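Local coordinates for fumarase E (Shigella flexneri 2a str. 2457T, PDB 3C8G), which probably catalyses the hydration of fumarate to malate as a homodimer of the MtlR/FumE family, at residues 67-70 with 71-74; 84-87 with 88-92. All coordinates share one frame; numbering follows the deposited sequence.

Contact 1: 67-70 with 71-74; sequences LDDI and DVAL
Asp69 reaches over the start of helix 70-79 and turns one carboxylate oxygen onto the first turn. Its CG lies opposite the backbone N (chi1 177°), which swings OD2 over the amides: Val72 N donates to Asp69 OD2 at 3.3 Å in a nearly straight bond, arriving on the anti side and 21° out of the carboxylate plane. Asp71 N makes a second, weak bond to Asp69 OD2, bent to 125°, so one oxygen serves two N-H groups. The backbone then takes over, Ala73 N donating to Asp69 O at 3.0 Å and Leu74 N to Ile70 O at 2.9 Å.

Close apolar packing centres on buried Leu67, held in the preceding loop, which brings its CD2 branch obliquely to Val72 CG2 at 3.7 Å and also touches the backbone of Ala73. Val72 itself also packs on an apolar side chain of the neighbouring subunit. Ile70 and Leu74 are buried against neighbouring helices, yet meet each other only loosely, Ile70 CG1 standing 4.4 Å from Leu74 CD1. Against this apolar packing stands a partly exposed acidic side, held by hydrogen bonds. There Asp71 OD2 lies 3.8 Å from Asp69 OD2, a proximity of like charges probably eased by the amides that hold Asp69 and by the partners of Asp71: its OD1 is hydrogen-bonded to Ser95 and its OD2 to His99, both on helix 85-103. The whole is an aspartate N-cap, closing the first turn of a helix in an all-helical fold.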
loop_
_atom_site.group_PDB
_atom_site.type_symbol
_atom_site.label_atom_id
_atom_site.label_comp_id
_atom_site.label_asym_id
_atom_site.label_seq_id
_atom_site.Cartn_x
_atom_site.Cartn_y
_atom_site.Cartn_z
ATOM N N LEU B 67 -3.923 -3.168 -2.949
ATOM C CA LEU B 67 -4.236 -3.775 -1.659
ATOM C C LEU B 67 -5.228 -4.965 -1.763
ATOM O O LEU B 67 -5.775 -5.405 -0.757
ATOM C CB LEU B 67 -4.755 -2.701 -0.709
ATOM C CG LEU B 67 -3.745 -1.705 -0.145
ATOM C CD1 LEU B 67 -4.453 -0.403 0.160
ATOM C CD2 LEU B 67 -3.061 -2.250 1.105
ATOM N N ASP B 68 -5.451 -5.473 -2.979
ATOM C CA ASP B 68 -6.234 -6.702 -3.187
ATOM C C ASP B 68 -5.244 -7.887 -3.139
ATOM O O ASP B 68 -5.141 -8.689 -4.076
ATOM C CB ASP B 68 -6.994 -6.639 -4.532
ATOM C CG ASP B 68 -8.247 -7.542 -4.573
ATOM O OD1 ASP B 68 -8.461 -8.387 -3.657
ATOM O OD2 ASP B 68 -9.025 -7.397 -5.551
ATOM N N ASP B 69 -4.495 -7.954 -2.044
ATOM C CA ASP B 69 -3.494 -8.986 -1.817
ATOM C C ASP B 69 -3.352 -9.122 -0.299
ATOM O O ASP B 69 -2.897 -8.193 0.366
ATOM C CB ASP B 69 -2.178 -8.556 -2.461
ATOM C CG ASP B 69 -1.031 -9.536 -2.221
ATOM O OD1 ASP B 69 -0.616 -10.200 -3.195
ATOM O OD2 ASP B 69 -0.503 -9.624 -1.089
ATOM N N ILE B 70 -3.747 -10.266 0.254
ATOM C CA ILE B 70 -3.756 -10.415 1.711
ATOM C C ILE B 70 -2.449 -10.024 2.394
ATOM O O ILE B 70 -2.461 -9.468 3.469
ATOM C CB ILE B 70 -4.269 -11.818 2.182
ATOM C CG1 ILE B 70 -4.854 -11.715 3.589
ATOM C CG2 ILE B 70 -3.186 -12.888 2.085
ATOM C CD1 ILE B 70 -5.843 -12.843 3.927
ATOM N N ASP B 71 -1.319 -10.280 1.759
ATOM C CA ASP B 71 -0.035 -9.991 2.397
ATOM C C ASP B 71 0.153 -8.476 2.582
ATOM O O ASP B 71 0.337 -8.016 3.726
ATOM C CB ASP B 71 1.135 -10.624 1.629
ATOM C CG ASP B 71 0.938 -12.125 1.353
ATOM O OD1 ASP B 71 0.320 -12.847 2.180
ATOM O OD2 ASP B 71 1.428 -12.590 0.289
ATOM N N VAL B 72 0.076 -7.705 1.485
ATOM C CA VAL B 72 0.313 -6.255 1.548
ATOM C C VAL B 72 -0.752 -5.585 2.408
ATOM O O VAL B 72 -0.439 -4.707 3.230
ATOM C CB VAL B 72 0.512 -5.542 0.158
ATOM C CG1 VAL B 72 1.006 -6.510 -0.917
ATOM C CG2 VAL B 72 -0.736 -4.832 -0.294
ATOM N N ALA B 73 -1.998 -6.030 2.266
ATOM C CA ALA B 73 -3.064 -5.614 3.192
ATOM C C ALA B 73 -2.739 -5.841 4.692
ATOM O O ALA B 73 -2.995 -4.965 5.527
ATOM C CB ALA B 73 -4.346 -6.290 2.834
ATOM N N LEU B 74 -2.203 -7.017 5.030
ATOM C CA LEU B 74 -1.874 -7.340 6.420
ATOM C C LEU B 74 -0.755 -6.438 6.879
ATOM O O LEU B 74 -0.862 -5.748 7.896
ATOM C CB LEU B 74 -1.416 -8.785 6.574
ATOM C CG LEU B 74 -2.448 -9.848 6.869
ATOM C CD1 LEU B 74 -1.765 -11.212 6.752
ATOM C CD2 LEU B 74 -3.064 -9.626 8.249
#

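Contact 2: 84-87 with 88-92; sequences DKWL and YADIT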
loop_
_atom_site.group_PDB
_atom_site.type_symbol
_atom_site.label_atom_id
_atom_site.label_comp_id
_atom_site.label_asym_id
_atom_site.label_seq_id
_atom_site.Cartn_x
_atom_site.Cartn_y
_atom_site.Cartn_z
ATOM N N ASP B 84 -2.483 -6.403 16.666
ATOM C CA ASP B 84 -1.343 -6.788 17.528
ATOM C C ASP B 84 -0.609 -8.004 16.966
ATOM O O ASP B 84 -1.088 -8.596 15.997
ATOM C CB ASP B 84 -1.678 -6.848 19.044
ATOM C CG ASP B 84 -2.796 -7.806 19.356
ATOM O OD1 ASP B 84 -3.087 -8.014 20.565
ATOM O OD2 ASP B 84 -3.386 -8.355 18.387
ATOM N N LYS B 85 0.565 -8.322 17.523
ATOM C CA LYS B 85 1.449 -9.368 16.961
ATOM C C LYS B 85 0.799 -10.760 16.738
ATOM O O LYS B 85 1.033 -11.392 15.699
ATOM C CB LYS B 85 2.728 -9.551 17.793
ATOM C CG LYS B 85 3.627 -10.734 17.273
ATOM C CD LYS B 85 4.565 -11.363 18.345
ATOM C CE LYS B 85 5.878 -10.578 18.478
ATOM N NZ LYS B 85 6.668 -10.982 19.681
ATOM N N TRP B 86 0.011 -11.229 17.710
ATOM C CA TRP B 86 -0.549 -12.573 17.657
ATOM C C TRP B 86 -1.426 -12.797 16.419
ATOM O O TRP B 86 -1.273 -13.809 15.742
ATOM C CB TRP B 86 -1.268 -12.964 18.967
ATOM C CG TRP B 86 -2.580 -12.245 19.296
ATOM C CD1 TRP B 86 -2.736 -11.164 20.141
ATOM C CD2 TRP B 86 -3.917 -12.601 18.855
ATOM N NE1 TRP B 86 -4.075 -10.818 20.225
ATOM C CE2 TRP B 86 -4.817 -11.673 19.447
ATOM C CE3 TRP B 86 -4.436 -13.604 18.005
ATOM C CZ2 TRP B 86 -6.201 -11.717 19.224
ATOM C CZ3 TRP B 86 -5.827 -13.642 17.771
ATOM C CH2 TRP B 86 -6.689 -12.705 18.391
ATOM N N LEU B 87 -2.293 -11.822 16.118
ATOM C CA LEU B 87 -3.255 -11.908 15.013
ATOM C C LEU B 87 -2.563 -11.764 13.672
ATOM O O LEU B 87 -2.907 -12.439 12.710
ATOM C CB LEU B 87 -4.325 -10.830 15.165
ATOM C CG LEU B 87 -5.489 -10.907 14.182
ATOM C CD1 LEU B 87 -6.223 -12.224 14.354
ATOM C CD2 LEU B 87 -6.427 -9.751 14.435
ATOM N N TYR B 88 -1.580 -10.877 13.619
ATOM C CA TYR B 88 -0.779 -10.742 12.422
ATOM C C TYR B 88 0.014 -12.030 12.141
ATOM O O TYR B 88 0.091 -12.482 10.983
ATOM C CB TYR B 88 0.141 -9.537 12.519
ATOM C CG TYR B 88 1.097 -9.453 11.387
ATOM C CD1 TYR B 88 2.373 -9.971 11.500
ATOM C CD2 TYR B 88 0.721 -8.873 10.185
ATOM C CE1 TYR B 88 3.257 -9.908 10.438
ATOM C CE2 TYR B 88 1.582 -8.795 9.133
ATOM C CZ TYR B 88 2.858 -9.316 9.261
ATOM O OH TYR B 88 3.741 -9.232 8.195
ATOM N N ALA B 89 0.603 -12.612 13.186
ATOM C CA ALA B 89 1.237 -13.935 13.073
ATOM C C ALA B 89 0.244 -14.968 12.514
ATOM O O ALA B 89 0.527 -15.671 11.540
ATOM C CB ALA B 89 1.789 -14.386 14.422
ATOM N N ASP B 90 -0.938 -15.021 13.100
ATOM C CA ASP B 90 -1.872 -16.058 12.730
ATOM C C ASP B 90 -2.241 -15.954 11.251
ATOM O O ASP B 90 -2.130 -16.940 10.502
ATOM C CB ASP B 90 -3.126 -16.034 13.617
ATOM C CG ASP B 90 -2.903 -16.653 14.999
ATOM O OD1 ASP B 90 -1.717 -16.927 15.378
ATOM O OD2 ASP B 90 -3.940 -16.849 15.708
ATOM N N ILE B 91 -2.661 -14.759 10.833
ATOM C CA ILE B 91 -3.208 -14.597 9.489
ATOM C C ILE B 91 -2.095 -14.762 8.483
ATOM O O ILE B 91 -2.268 -15.395 7.458
ATOM C CB ILE B 91 -3.887 -13.255 9.292
ATOM C CG1 ILE B 91 -4.982 -13.071 10.339
ATOM C CG2 ILE B 91 -4.462 -13.205 7.903
ATOM C CD1 ILE B 91 -5.761 -11.778 10.218
ATOM N N THR B 92 -0.933 -14.218 8.804
ATOM C CA THR B 92 0.268 -14.497 8.029
ATOM C C THR B 92 0.469 -16.011 7.885
ATOM O O THR B 92 0.637 -16.507 6.779
ATOM C CB THR B 92 1.482 -13.803 8.659
ATOM O OG1 THR B 92 1.260 -12.399 8.571
ATOM C CG2 THR B 92 2.771 -14.119 7.907
#
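Leu87 lies alongside Ile91, the two side chains pointing the same way, with Leu87 CG 4.1 Å from Ile91 CD1. Both pack against Thr166 of helix 158-166. Asp90 comes to the edge of the Trp86 indole, one turn back, with OD2 near the ring plane and 4.0 Å from Trp86 CE3; carboxylate and indole planes stand 75° apart. That carboxylate is buried and gripped from beyond the helix, OD1 by the backbone N of Asn123 and OD2 by that of Ser124, while the indole makes a cation-pi contact with Arg127. The first torsion of Trp86 sets CG between the backbone N and the carbonyl carbon (chi1 69°), and within 84-87 this lays one ring face over its neighbour Leu87, whose CB sits 3.9 Å above the plane, displaced toward the rim.

Farther round the helix, Thr92 folds back so that OG1 lies 3.5 Å above the Tyr88 ring plane, over its centre. The same hydroxyl donates to Tyr88 O at 2.7 Å, and Thr92 N reaches that oxygen from the opposite face of the carbonyl plane, giving it two bonds. Ala89 N to Lys85 O, at 2.8 Å, belongs to the regular ladder beneath these groups. Such i to i+4 pairing, backbone and side chain together, is characteristic of an alpha-helix, here the first turns of helix 85-103.

The two contacts come in series along the chain, contact 1 at the start of helix 70-79 and contact 2 at the start of helix 85-103, the next helix. Their centres lie 14 Å apart, and the two helices pack directly on each other. Leu74 is the main bridge: its CD1 meets Ile91 CG2 at 3.5 Å and Thr92 OG1 at 3.7 Å, while its CB touches the Tyr88 ring. Ile70 adds a more distant touch on Ile91. Consecutive helices of the MtlR/FumE family domain are thereby joined by a largely apolar seam, flanked by the hydrogen bonds of Asp71 to Ser95 and His99, and both contacts also reach the other subunit, through Val72 and Tyr88, in keeping with a homodimer.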